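Local structure of terminase large subunit (Thermus phage G20c, 5M1P) at residues 37-42 / 52-57; 139-144 / 184-189. The protein cuts viral DNA as the nuclease of the genome-packaging motor, which drives DNA into empty capsids at the expense of ATP. One frame throughout, in Å; residues are numbered along the deposited sequence.

In the fold
Both contacts belong to one RNase H-like domain, with centres about 9 Å apart, and both reach the same mixed eight-stranded sheet. Contact 1 is the antiparallel hairpin of strands 37-42 and 49-56 in the middle of that sheet. Contact 2 comes later in the chain and sets strand 142-144, an outermost strand of the sheet, against the end of helix 177-186. The same helix packs on the hairpin: Leu55 CD2 lies 3.4 Å from Ala185 O. At its other end the helix starts with Asp177, which shares the calcium ion with Asp42 of contact 1, so one helix connects the metal site with the sheet's edge.

Contact 1: residues 37-42 / 52-57; sequences YCIGAD and FSVLDL. With CA (calcium ion), chain C.
Strands 37-42 and 52-56 run antiparallel, their axes 159° apart, and four backbone hydrogen bonds join them in two hydrogen-bonded pairs. In the first, Leu55 N reaches Cys38 O at 2.8 Å, almost in line with the C=O bond, and Cys38 N answers to Leu55 O. In the second, Ser53 N lies in the plane of the Gly40 carbonyl, whereas Gly40 N approaches Ser53 O from above the carbonyl plane and bends to 146° at the hydrogen. Ser181 OG of helix 177-186 bonds both Ser53 OG and Gly40 O. CA-H...O contacts fill the intervals, as between Ile39 CA and Ser53 O at 3.2 Å.

Apolar packing covers the face bearing Tyr37, Ile39, Ala41, Phe52 and Val54, which Asp56 shares at the Tyr37 end. Ile39 and Val54 run alongside each other in the same direction, Ile39 CG1 touching Val54 CG2. Phe52 CD1 comes within 3.8 Å of Ala41 CB, and Leu80 and Leu83 of helix 73-86 pack on Phe52 and Ile39. On the other face, Cys38 SG, wedged between its backbone N and C, meets Leu57 CD2 at 3.9 Å.

The remaining polar contacts lie at the two ends. The Tyr37 ring crosses the Asp56 carboxylate obliquely, planes 47° apart; one water accepts from Tyr37 OH and donates to Asp56 OD2, which also bonds His35, while Arg32 N bonds the hydroxyl. At the far end Asp42 OD1 binds calcium at 2.3 Å; Asp48, Asp177, the carbonyls of Phe43 and Tyr49 and a water complete the site. The carboxylate's place here is consistent with a role as ligand of both catalytic magnesium ions, and its neighbours Asp177 and Asp95 would probably leave the pocket negatively charged when no cation is bound.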
loop_
_atom_site.group_PDB
_atom_site.type_symbol
_atom_site.label_atom_id
_atom_site.label_comp_id
_atom_site.label_asym_id
_atom_site.label_seq_id
_atom_site.Cartn_x
_atom_site.Cartn_y
_atom_site.Cartn_z
ATOM N N TYR A 37 3.166 -13.289 5.708
ATOM C CA TYR A 37 3.109 -12.054 4.929
ATOM C C TYR A 37 1.677 -11.659 4.636
ATOM O O TYR A 37 0.765 -12.495 4.625
ATOM C CB TYR A 37 3.807 -12.271 3.592
ATOM C CG TYR A 37 5.278 -12.569 3.685
ATOM C CD1 TYR A 37 5.748 -13.844 4.010
ATOM C CD2 TYR A 37 6.210 -11.577 3.439
ATOM C CE1 TYR A 37 7.104 -14.109 4.084
ATOM C CE2 TYR A 37 7.572 -11.840 3.507
ATOM C CZ TYR A 37 8.011 -13.113 3.829
ATOM O OH TYR A 37 9.362 -13.392 3.880
ATOM N N CYS A 38 1.490 -10.371 4.372
ATOM C CA CYS A 38 0.244 -9.889 3.800
ATOM C C CYS A 38 0.621 -8.902 2.713
ATOM O O CYS A 38 1.792 -8.513 2.610
ATOM C CB CYS A 38 -0.656 -9.260 4.859
ATOM S SG CYS A 38 -0.075 -7.676 5.485
ATOM N N ILE A 39 -0.360 -8.512 1.908
ATOM C CA ILE A 39 -0.137 -7.619 0.783
ATOM C C ILE A 39 -1.184 -6.522 0.794
ATOM O O ILE A 39 -2.366 -6.808 0.622
ATOM C CB ILE A 39 -0.228 -8.370 -0.565
ATOM C CG1 ILE A 39 0.684 -9.612 -0.552
ATOM C CG2 ILE A 39 0.088 -7.431 -1.724
ATOM C CD1 ILE A 39 0.630 -10.451 -1.804
ATOM N N GLY A 40 -0.763 -5.277 0.994
ATOM C CA GLY A 40 -1.670 -4.142 0.858
ATOM C C GLY A 40 -1.915 -3.886 -0.608
ATOM O O GLY A 40 -0.947 -3.772 -1.364
ATOM N N ALA A 41 -3.181 -3.783 -1.028
ATOM C CA ALA A 41 -3.488 -3.635 -2.440
ATOM C C ALA A 41 -4.427 -2.470 -2.687
ATOM O O ALA A 41 -5.577 -2.467 -2.222
ATOM C CB ALA A 41 -4.069 -4.923 -2.977
ATOM N N ASP A 42 -3.868 -1.478 -3.379
ATOM C CA ASP A 42 -4.547 -0.304 -3.895
ATOM C C ASP A 42 -4.610 -0.544 -5.400
ATOM O O ASP A 42 -3.576 -0.597 -6.069
ATOM C CB ASP A 42 -3.713 0.955 -3.566
ATOM C CG ASP A 42 -4.342 2.236 -4.077
ATOM O OD1 ASP A 42 -4.165 2.549 -5.271
ATOM O OD2 ASP A 42 -4.975 2.952 -3.288
ATOM N N PHE A 52 0.928 -2.823 -4.928
ATOM C CA PHE A 52 0.813 -4.000 -4.079
ATOM C C PHE A 52 2.056 -4.054 -3.206
ATOM O O PHE A 52 3.159 -4.149 -3.730
ATOM C CB PHE A 52 0.704 -5.287 -4.917
ATOM C CG PHE A 52 -0.354 -5.253 -5.995
ATOM C CD1 PHE A 52 -1.558 -4.588 -5.806
ATOM C CD2 PHE A 52 -0.144 -5.913 -7.201
ATOM C CE1 PHE A 52 -2.526 -4.559 -6.793
ATOM C CE2 PHE A 52 -1.119 -5.894 -8.187
ATOM C CZ PHE A 52 -2.301 -5.213 -7.989
ATOM N N SER A 53 1.867 -3.979 -1.890
ATOM C CA SER A 53 2.970 -3.903 -0.937
ATOM C C SER A 53 2.996 -5.166 -0.087
ATOM O O SER A 53 2.113 -5.370 0.737
ATOM C CB SER A 53 2.816 -2.677 -0.049
ATOM O OG SER A 53 2.892 -1.489 -0.815
ATOM N N VAL A 54 4.029 -5.979 -0.265
ATOM C CA VAL A 54 4.196 -7.219 0.475
ATOM C C VAL A 54 4.935 -6.924 1.777
ATOM O O VAL A 54 6.102 -6.516 1.749
ATOM C CB VAL A 54 4.984 -8.259 -0.345
ATOM C CG1 VAL A 54 5.035 -9.577 0.406
ATOM C CG2 VAL A 54 4.371 -8.479 -1.724
ATOM N N LEU A 55 4.252 -7.144 2.902
ATOM C CA LEU A 55 4.764 -6.893 4.246
ATOM C C LEU A 55 5.036 -8.190 4.978
ATOM O O LEU A 55 4.172 -9.042 5.089
ATOM C CB LEU A 55 3.750 -6.073 5.032
ATOM C CG LEU A 55 4.077 -5.762 6.489
ATOM C CD1 LEU A 55 5.404 -5.028 6.614
ATOM C CD2 LEU A 55 2.959 -4.936 7.086
ATOM N N ASP A 56 6.261 -8.332 5.453
ATOM C CA ASP A 56 6.630 -9.428 6.339
ATOM C C ASP A 56 6.107 -9.065 7.735
ATOM O O ASP A 56 6.605 -8.120 8.377
ATOM C CB ASP A 56 8.152 -9.570 6.331
ATOM C CG ASP A 56 8.662 -10.700 7.197
ATOM O OD1 ASP A 56 8.052 -11.012 8.245
ATOM O OD2 ASP A 56 9.736 -11.239 6.857
ATOM N N LEU A 57 5.084 -9.783 8.191
ATOM C CA LEU A 57 4.440 -9.466 9.465
ATOM C C LEU A 57 5.263 -9.893 10.685
ATOM O O LEU A 57 4.955 -9.480 11.803
ATOM C CB LEU A 57 3.039 -10.077 9.517
ATOM C CG LEU A 57 2.012 -9.465 8.565
ATOM C CD1 LEU A 57 0.763 -10.325 8.493
ATOM C CD2 LEU A 57 1.649 -8.052 8.964
HETATM CA CA CA C . -4.789 3.329 -7.333
HETATM O O HOH W 1 10.644 -11.010 4.305
HETATM O O HOH W 2 -6.387 4.670 -6.298
#

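Contact 2: residues 139-144 / 184-189; sequences GQVAVP and LAYSQY
Tyr186 carries the close-packed part of this contact, its ring reaching from the last turn of helix 177-186 to the start of strand 142-144. Val141 straddles the outer half of the ring. Val141 CG2 sits over one face, 4.2 Å from the centroid of the Tyr186 ring, in a CH-pi contact. It stands only 14° off the ring normal. Val141 CG1, anti to the backbone N, comes within 3.8 Å of Tyr186 CE2. Beyond the ring, Tyr186 OH accepts a hydrogen bond from Ala142 N at 3.1 Å. This bond is nearly straight, 168° at the hydrogen. The same oxygen is hydrogen-bonded to Gly60 O, so two backbone groups fix the buried hydroxyl and, with it, the direction of the ring.

The partly exposed side is looser. Tyr189, with CG anti to its backbone N, brings the edge of its ring toward Gln140, but the nearest approach, Tyr189 CE2 to Gln140 CB, is 4.2 Å. Tyr189 follows Tyr186 in a type I turn closed by Tyr189 N to Tyr186 O at 3.1 Å, and both side chains start out toward 139-144.

Gly139, with positive phi, ends helix 122-137 in a Schellman motif, and the chain passes through Gln140 into the edge strand. Leu135 of that helix packs on Gln140 and Val141, and Leu132 on Tyr186. Strand 15-22 pairs with Val141 and Val143, and the backbone of Ala142 hydrogen-bonds with Ile62 of strand 61-69. Ile62 also touches Tyr186, leaving its ring between helix 122-137 and the sheet.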
loop_
_atom_site.group_PDB
_atom_site.type_symbol
_atom_site.label_atom_id
_atom_site.label_comp_id
_atom_site.label_asym_id
_atom_site.label_seq_id
_atom_site.Cartn_x
_atom_site.Cartn_y
_atom_site.Cartn_z
ATOM N N GLY A 139 9.796 3.806 14.439
ATOM C CA GLY A 139 10.900 3.126 13.779
ATOM C C GLY A 139 10.564 1.714 13.341
ATOM O O GLY A 139 11.458 0.886 13.212
ATOM N N GLN A 140 9.280 1.439 13.112
ATOM C CA GLN A 140 8.817 0.089 12.760
ATOM C C GLN A 140 8.431 -0.100 11.285
ATOM O O GLN A 140 8.079 -1.204 10.868
ATOM C CB GLN A 140 7.667 -0.299 13.691
ATOM C CG GLN A 140 8.128 -0.404 15.140
ATOM C CD GLN A 140 7.049 -0.863 16.091
ATOM O OE1 GLN A 140 7.055 -2.007 16.544
ATOM N NE2 GLN A 140 6.114 0.025 16.399
ATOM N N VAL A 141 8.516 0.965 10.493
ATOM C CA VAL A 141 8.181 0.925 9.074
ATOM C C VAL A 141 9.481 0.910 8.280
ATOM O O VAL A 141 10.380 1.724 8.527
ATOM C CB VAL A 141 7.284 2.120 8.681
ATOM C CG1 VAL A 141 6.970 2.123 7.186
ATOM C CG2 VAL A 141 5.983 2.096 9.471
ATOM N N ALA A 142 9.597 -0.049 7.368
ATOM C CA ALA A 142 10.783 -0.218 6.549
ATOM C C ALA A 142 10.359 -0.474 5.116
ATOM O O ALA A 142 9.622 -1.422 4.846
ATOM C CB ALA A 142 11.622 -1.365 7.085
ATOM N N VAL A 143 10.781 0.402 4.206
ATOM C CA VAL A 143 10.334 0.397 2.820
ATOM C C VAL A 143 11.502 0.417 1.834
ATOM O O VAL A 143 12.609 0.810 2.207
ATOM C CB VAL A 143 9.413 1.608 2.527
ATOM C CG1 VAL A 143 8.228 1.617 3.477
ATOM C CG2 VAL A 143 10.147 2.947 2.593
ATOM N N PRO A 144 11.257 0.016 0.572
ATOM C CA PRO A 144 12.296 0.167 -0.439
ATOM C C PRO A 144 12.750 1.619 -0.549
ATOM O O PRO A 144 11.920 2.521 -0.558
ATOM C CB PRO A 144 11.610 -0.281 -1.730
ATOM C CG PRO A 144 10.472 -1.137 -1.294
ATOM C CD PRO A 144 10.020 -0.564 0.008
ATOM N N LEU A 184 -2.551 0.054 3.999
ATOM C CA LEU A 184 -3.319 -1.198 3.978
ATOM C C LEU A 184 -2.491 -2.361 4.510
ATOM O O LEU A 184 -2.986 -3.134 5.321
ATOM C CB LEU A 184 -3.824 -1.495 2.576
ATOM C CG LEU A 184 -4.955 -0.561 2.110
ATOM C CD1 LEU A 184 -5.074 -0.603 0.604
ATOM C CD2 LEU A 184 -6.289 -0.909 2.764
ATOM N N ALA A 185 -1.231 -2.461 4.090
ATOM C CA ALA A 185 -0.343 -3.516 4.594
ATOM C C ALA A 185 -0.129 -3.396 6.089
ATOM O O ALA A 185 -0.345 -4.351 6.847
ATOM C CB ALA A 185 0.984 -3.483 3.862
ATOM N N TYR A 186 0.304 -2.214 6.512
ATOM C CA TYR A 186 0.630 -1.979 7.918
ATOM C C TYR A 186 -0.557 -1.978 8.871
ATOM O O TYR A 186 -0.366 -2.077 10.082
ATOM C CB TYR A 186 1.468 -0.699 8.077
ATOM C CG TYR A 186 2.940 -0.936 7.789
ATOM C CD1 TYR A 186 3.768 -1.518 8.745
ATOM C CD2 TYR A 186 3.490 -0.648 6.542
ATOM C CE1 TYR A 186 5.106 -1.772 8.476
ATOM C CE2 TYR A 186 4.827 -0.878 6.264
ATOM C CZ TYR A 186 5.636 -1.450 7.228
ATOM O OH TYR A 186 6.965 -1.676 6.924
ATOM N N SER A 187 -1.783 -1.908 8.345
ATOM C CA SER A 187 -2.980 -2.102 9.168
ATOM C C SER A 187 -2.994 -3.450 9.885
ATOM O O SER A 187 -3.702 -3.615 10.875
ATOM C CB SER A 187 -4.257 -1.986 8.330
ATOM O OG SER A 187 -4.437 -3.131 7.515
ATOM N N GLN A 188 -2.231 -4.410 9.371
ATOM C CA GLN A 188 -2.155 -5.756 9.927
ATOM C C GLN A 188 -0.999 -5.972 10.887
ATOM O O GLN A 188 -0.915 -7.033 11.500
ATOM C CB GLN A 188 -1.988 -6.748 8.788
ATOM C CG GLN A 188 -2.990 -6.591 7.669
ATOM C CD GLN A 188 -4.414 -6.840 8.118
ATOM O OE1 GLN A 188 -4.760 -7.967 8.474
ATOM N NE2 GLN A 188 -5.239 -5.807 8.121
ATOM N N TYR A 189 -0.101 -5.001 11.005
ATOM C CA TYR A 189 1.139 -5.206 11.744
ATOM C C TYR A 189 0.943 -4.893 13.218
ATOM O O TYR A 189 0.422 -3.849 13.568
ATOM C CB TYR A 189 2.252 -4.359 11.138
ATOM C CG TYR A 189 3.594 -4.596 11.790
ATOM C CD1 TYR A 189 4.197 -5.850 11.760
ATOM C CD2 TYR A 189 4.263 -3.569 12.444
ATOM C CE1 TYR A 189 5.426 -6.071 12.365
ATOM C CE2 TYR A 189 5.496 -3.785 13.051
ATOM C CZ TYR A 189 6.074 -5.036 13.005
ATOM O OH TYR A 189 7.298 -5.256 13.602
#